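Local coordinates for penicillin-binding protein 2 (Pbp2) (Helicobacter pylori, PDB 5LP5) that probably cross-links peptidoglycan as a penicillin-binding transpeptidase and forms a core cell-wall synthesis complex with MreC, at residues G281-Q284 with D285-Q288; G318-F321 with L322-H326. All blocks are in the same frame, centred on the assembly; numbering follows the deposited sequence.

Contacts 1 and 2 are two local helix-end arrangements of the transpeptidase family region. Contact 1 starts helix 284-291 and contact 2 finishes helix 314-324, the next helix along the chain. In space they lie far apart: their centres are 54 Å from each other, their nearest atoms about 42 Å, and they fall on opposite sides of the chain's centre, so neither supports the other directly. Their surroundings differ as well, contact 1 being at the surface and contact 2 largely buried. Contact 2 is the one near the probable active site, since Gly318 lies close to, without touching, the SxxK-type residues Ser311 and Lys314, with Lys513 of a probable K(T/S)G-type motif beside them.

Contact 1. Residues G281-Q284 with D285-Q288; sequences GISQ and DKWQ
The indole of Trp287 is met obliquely by Ile282, whose CG2 comes 4.2 Å from Trp287 CE3. The two side chains run at about a right angle to one another, and the aliphatic contact continues at the root of the indole, where Ile282 CG1 is 4.1 Å from Trp287 CB. With CG1 placed opposite the backbone N (chi1 -176°), the other end of Ile282 reaches Lys286: Ile282 CD1 lies 3.8 Å from Lys286 CB. Between them Ser283 is the N-cap: its OG accepts from Lys286 N at 3.2 Å with an N-H...O angle of 151°. Carbonyl O of Ser283 takes the first regular helical bond, from Trp287 N at 3.0 Å, and Gln288 N repeats the pattern on Gln284 O at 3.3 Å. An apolar pair joining the residue before the N-cap to the fourth residue after it, around a capping serine, is a hydrophobic staple. Further out, Trp287 also touches Phe278 and Leu298, and Ile282 touches Asp277, all in loops. The staple thus sits at the surface, where the loop following edge strand 264-270 of the five-stranded antiparallel sheet turns into helix 284-291.

Contact 2. Residues G318-F321 with L322-H326; sequences GLSF and LENLH
Asn324 folds back over Ser320, and the carbonyl O of Ser320 receives three N-H groups. Its main partner is Asn324 N, at 2.9 Å with an N-H...O angle of 139°. Asn324 ND2 adds a weak bond to the same Ser320 O at 3.0 Å, and Glu323 N a further weak one. A first torsion of -70° sets the Asn324 amide beside its own backbone N, from where ND2 also reaches Ser320 OG at 3.0 Å, again weakly. That hydroxyl has a second weak partner in Thr386 of helix 380-389, which likewise meets Glu323 OE1, so the polar side chains here are held by several loose bonds.

The backbone pairing is more regular at the two ends of 318-325. Leu322 N donates to Gly318 O at 3.1 Å with an N-H...O angle of 173°, and Leu325 N reaches Phe321 O at 2.8 Å, whereas Glu323 N makes only a weak bond to Leu319 O. Phe321 O also receives a weak bond from Asn324 N. Leu325, the first residue to leave helical backbone angles, turns its side chain toward the preceding turn; its CD1 is 4.2 Å from Phe321 CB and approaches the phenyl ring obliquely.

Helix 369-377 contributes Tyr370 against Phe321 and Phe374 against Leu325, while helix 475-493 lies against Leu319 and Glu323. The arrangement is the C-terminal end of the helix whose first turn carries the lysine, Lys314, of a probable SxxK motif beginning at Ser311, as in the penicillin-binding transpeptidase fold.

Contact 1. Residues G281-Q284 with D285-Q288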
loop_
_atom_site.group_PDB
_atom_site.type_symbol
_atom_site.label_atom_id
_atom_site.label_comp_id
_atom_site.label_asym_id
_atom_site.label_seq_id
_atom_site.Cartn_x
_atom_site.Cartn_y
_atom_site.Cartn_z
ATOM N N GLY A 281 -4.728 9.352 10.910
ATOM C CA GLY A 281 -5.522 10.258 11.761
ATOM C C GLY A 281 -5.201 11.691 11.369
ATOM O O GLY A 281 -4.079 11.968 10.974
ATOM N N ILE A 282 -6.170 12.595 11.449
ATOM C CA ILE A 282 -5.932 14.013 11.104
ATOM C C ILE A 282 -5.402 14.759 12.317
ATOM O O ILE A 282 -5.843 14.497 13.439
ATOM C CB ILE A 282 -7.215 14.716 10.568
ATOM C CG1 ILE A 282 -6.907 16.155 10.127
ATOM C CG2 ILE A 282 -8.353 14.683 11.593
ATOM C CD1 ILE A 282 -6.645 16.299 8.654
ATOM N N SER A 283 -4.465 15.684 12.097
ATOM C CA SER A 283 -3.921 16.496 13.199
ATOM C C SER A 283 -4.877 17.603 13.628
ATOM O O SER A 283 -5.627 18.131 12.810
ATOM C CB SER A 283 -2.549 17.090 12.843
ATOM O OG SER A 283 -2.616 18.017 11.779
ATOM N N GLN A 284 -4.841 17.943 14.917
ATOM C CA GLN A 284 -5.678 19.013 15.475
ATOM C C GLN A 284 -5.485 20.285 14.663
ATOM O O GLN A 284 -6.439 21.025 14.416
ATOM C CB GLN A 284 -5.326 19.323 16.955
ATOM C CG GLN A 284 -5.417 18.153 17.938
ATOM C CD GLN A 284 -6.569 18.264 18.942
ATOM O OE1 GLN A 284 -6.989 19.365 19.312
ATOM N NE2 GLN A 284 -7.064 17.117 19.408
ATOM N N ASP A 285 -4.243 20.526 14.256
ATOM C CA ASP A 285 -3.908 21.688 13.439
ATOM C C ASP A 285 -4.558 21.699 12.045
ATOM O O ASP A 285 -5.030 22.717 11.600
ATOM C CB ASP A 285 -2.391 21.834 13.264
ATOM C CG ASP A 285 -2.035 23.077 12.475
ATOM O OD1 ASP A 285 -2.585 24.137 12.825
ATOM O OD2 ASP A 285 -1.247 23.017 11.507
ATOM N N LYS A 286 -4.560 20.571 11.350
ATOM C CA LYS A 286 -5.105 20.521 9.995
ATOM C C LYS A 286 -6.615 20.423 9.964
ATOM O O LYS A 286 -7.235 20.883 9.017
ATOM C CB LYS A 286 -4.473 19.377 9.224
ATOM C CG LYS A 286 -3.093 19.754 8.770
ATOM C CD LYS A 286 -2.289 18.541 8.397
ATOM C CE LYS A 286 -1.326 18.880 7.268
ATOM N NZ LYS A 286 -0.141 17.967 7.266
ATOM N N TRP A 287 -7.208 19.846 11.003
ATOM C CA TRP A 287 -8.660 19.774 11.100
ATOM C C TRP A 287 -9.254 21.162 11.295
ATOM O O TRP A 287 -10.284 21.488 10.723
ATOM C CB TRP A 287 -9.079 18.858 12.245
ATOM C CG TRP A 287 -10.556 18.750 12.387
ATOM C CD1 TRP A 287 -11.318 19.270 13.394
ATOM C CD2 TRP A 287 -11.467 18.104 11.483
ATOM N NE1 TRP A 287 -12.648 18.972 13.186
ATOM C CE2 TRP A 287 -12.766 18.263 12.016
ATOM C CE3 TRP A 287 -11.313 17.421 10.278
ATOM C CZ2 TRP A 287 -13.904 17.754 11.377
ATOM C CZ3 TRP A 287 -12.444 16.912 9.647
ATOM C CH2 TRP A 287 -13.719 17.084 10.194
ATOM N N GLN A 288 -8.599 21.975 12.110
ATOM C CA GLN A 288 -8.996 23.370 12.294
ATOM C C GLN A 288 -8.882 24.123 10.972
ATOM O O GLN A 288 -9.753 24.922 10.618
ATOM C CB GLN A 288 -8.121 24.037 13.381
ATOM C CG GLN A 288 -8.522 25.450 13.794
ATOM C CD GLN A 288 -8.031 26.500 12.818
ATOM O OE1 GLN A 288 -6.985 26.332 12.180
ATOM N NE2 GLN A 288 -8.788 27.592 12.692
#

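Contact 2. Residues G318-F321 with L322-H326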
loop_
_atom_site.group_PDB
_atom_site.type_symbol
_atom_site.label_atom_id
_atom_site.label_comp_id
_atom_site.label_asym_id
_atom_site.label_seq_id
_atom_site.Cartn_x
_atom_site.Cartn_y
_atom_site.Cartn_z
ATOM N N GLY A 318 -39.622 25.062 -21.505
ATOM C CA GLY A 318 -40.122 25.158 -22.865
ATOM C C GLY A 318 -40.693 23.840 -23.334
ATOM O O GLY A 318 -41.766 23.809 -23.932
ATOM N N LEU A 319 -39.994 22.742 -23.052
ATOM C CA LEU A 319 -40.468 21.426 -23.467
ATOM C C LEU A 319 -41.844 21.111 -22.870
ATOM O O LEU A 319 -42.672 20.458 -23.510
ATOM C CB LEU A 319 -39.449 20.337 -23.115
ATOM C CG LEU A 319 -39.882 18.900 -23.439
ATOM C CD1 LEU A 319 -40.055 18.698 -24.932
ATOM C CD2 LEU A 319 -38.906 17.882 -22.868
ATOM N N SER A 320 -42.082 21.578 -21.652
ATOM C CA SER A 320 -43.382 21.413 -21.017
ATOM C C SER A 320 -44.463 22.255 -21.704
ATOM O O SER A 320 -45.589 21.792 -21.886
ATOM C CB SER A 320 -43.307 21.803 -19.540
ATOM O OG SER A 320 -44.450 21.332 -18.831
ATOM N N PHE A 321 -44.130 23.492 -22.071
ATOM C CA PHE A 321 -45.076 24.358 -22.777
ATOM C C PHE A 321 -45.593 23.668 -24.026
ATOM O O PHE A 321 -46.806 23.512 -24.223
ATOM C CB PHE A 321 -44.427 25.676 -23.220
ATOM C CG PHE A 321 -44.050 26.595 -22.097
ATOM C CD1 PHE A 321 -44.627 26.483 -20.837
ATOM C CD2 PHE A 321 -43.142 27.617 -22.324
ATOM C CE1 PHE A 321 -44.278 27.360 -19.829
ATOM C CE2 PHE A 321 -42.793 28.498 -21.318
ATOM C CZ PHE A 321 -43.361 28.371 -20.071
ATOM N N LEU A 322 -44.649 23.265 -24.872
ATOM C CA LEU A 322 -44.963 22.665 -26.161
ATOM C C LEU A 322 -45.790 21.413 -25.997
ATOM O O LEU A 322 -46.569 21.052 -26.879
ATOM C CB LEU A 322 -43.679 22.301 -26.896
ATOM C CG LEU A 322 -42.741 23.434 -27.275
ATOM C CD1 LEU A 322 -41.390 22.858 -27.681
ATOM C CD2 LEU A 322 -43.352 24.248 -28.395
ATOM N N GLU A 323 -45.600 20.738 -24.874
ATOM C CA GLU A 323 -46.255 19.473 -24.623
ATOM C C GLU A 323 -47.695 19.666 -24.130
ATOM O O GLU A 323 -48.604 18.923 -24.522
ATOM C CB GLU A 323 -45.420 18.710 -23.607
ATOM C CG GLU A 323 -45.918 17.334 -23.231
ATOM C CD GLU A 323 -44.930 16.618 -22.341
ATOM O OE1 GLU A 323 -43.929 17.246 -21.921
ATOM O OE2 GLU A 323 -45.172 15.433 -22.060
ATOM N N ASN A 324 -47.902 20.689 -23.302
ATOM C CA ASN A 324 -49.150 20.844 -22.564
ATOM C C ASN A 324 -50.092 21.901 -23.132
ATOM O O ASN A 324 -51.308 21.835 -22.922
ATOM C CB ASN A 324 -48.822 21.150 -21.107
ATOM C CG ASN A 324 -48.237 19.951 -20.387
ATOM O OD1 ASN A 324 -48.886 18.910 -20.285
ATOM N ND2 ASN A 324 -46.999 20.080 -19.900
ATOM N N LEU A 325 -49.526 22.873 -23.847
ATOM C CA LEU A 325 -50.305 23.966 -24.414
ATOM C C LEU A 325 -50.605 23.680 -25.891
ATOM O O LEU A 325 -50.224 22.628 -26.413
ATOM C CB LEU A 325 -49.544 25.285 -24.243
ATOM C CG LEU A 325 -49.115 25.666 -22.816
ATOM C CD1 LEU A 325 -48.416 27.015 -22.795
ATOM C CD2 LEU A 325 -50.293 25.683 -21.848
ATOM N N HIS A 326 -51.307 24.606 -26.547
ATOM C CA HIS A 326 -51.536 24.560 -28.000
ATOM C C HIS A 326 -50.650 25.575 -28.715
ATOM O O HIS A 326 -51.141 26.591 -29.227
ATOM C CB HIS A 326 -52.996 24.877 -28.328
ATOM C CG HIS A 326 -53.969 23.887 -27.779
ATOM N ND1 HIS A 326 -54.443 23.945 -26.485
ATOM C CD2 HIS A 326 -54.579 22.829 -28.360
ATOM C CE1 HIS A 326 -55.301 22.959 -26.292
ATOM N NE2 HIS A 326 -55.400 22.267 -27.414
#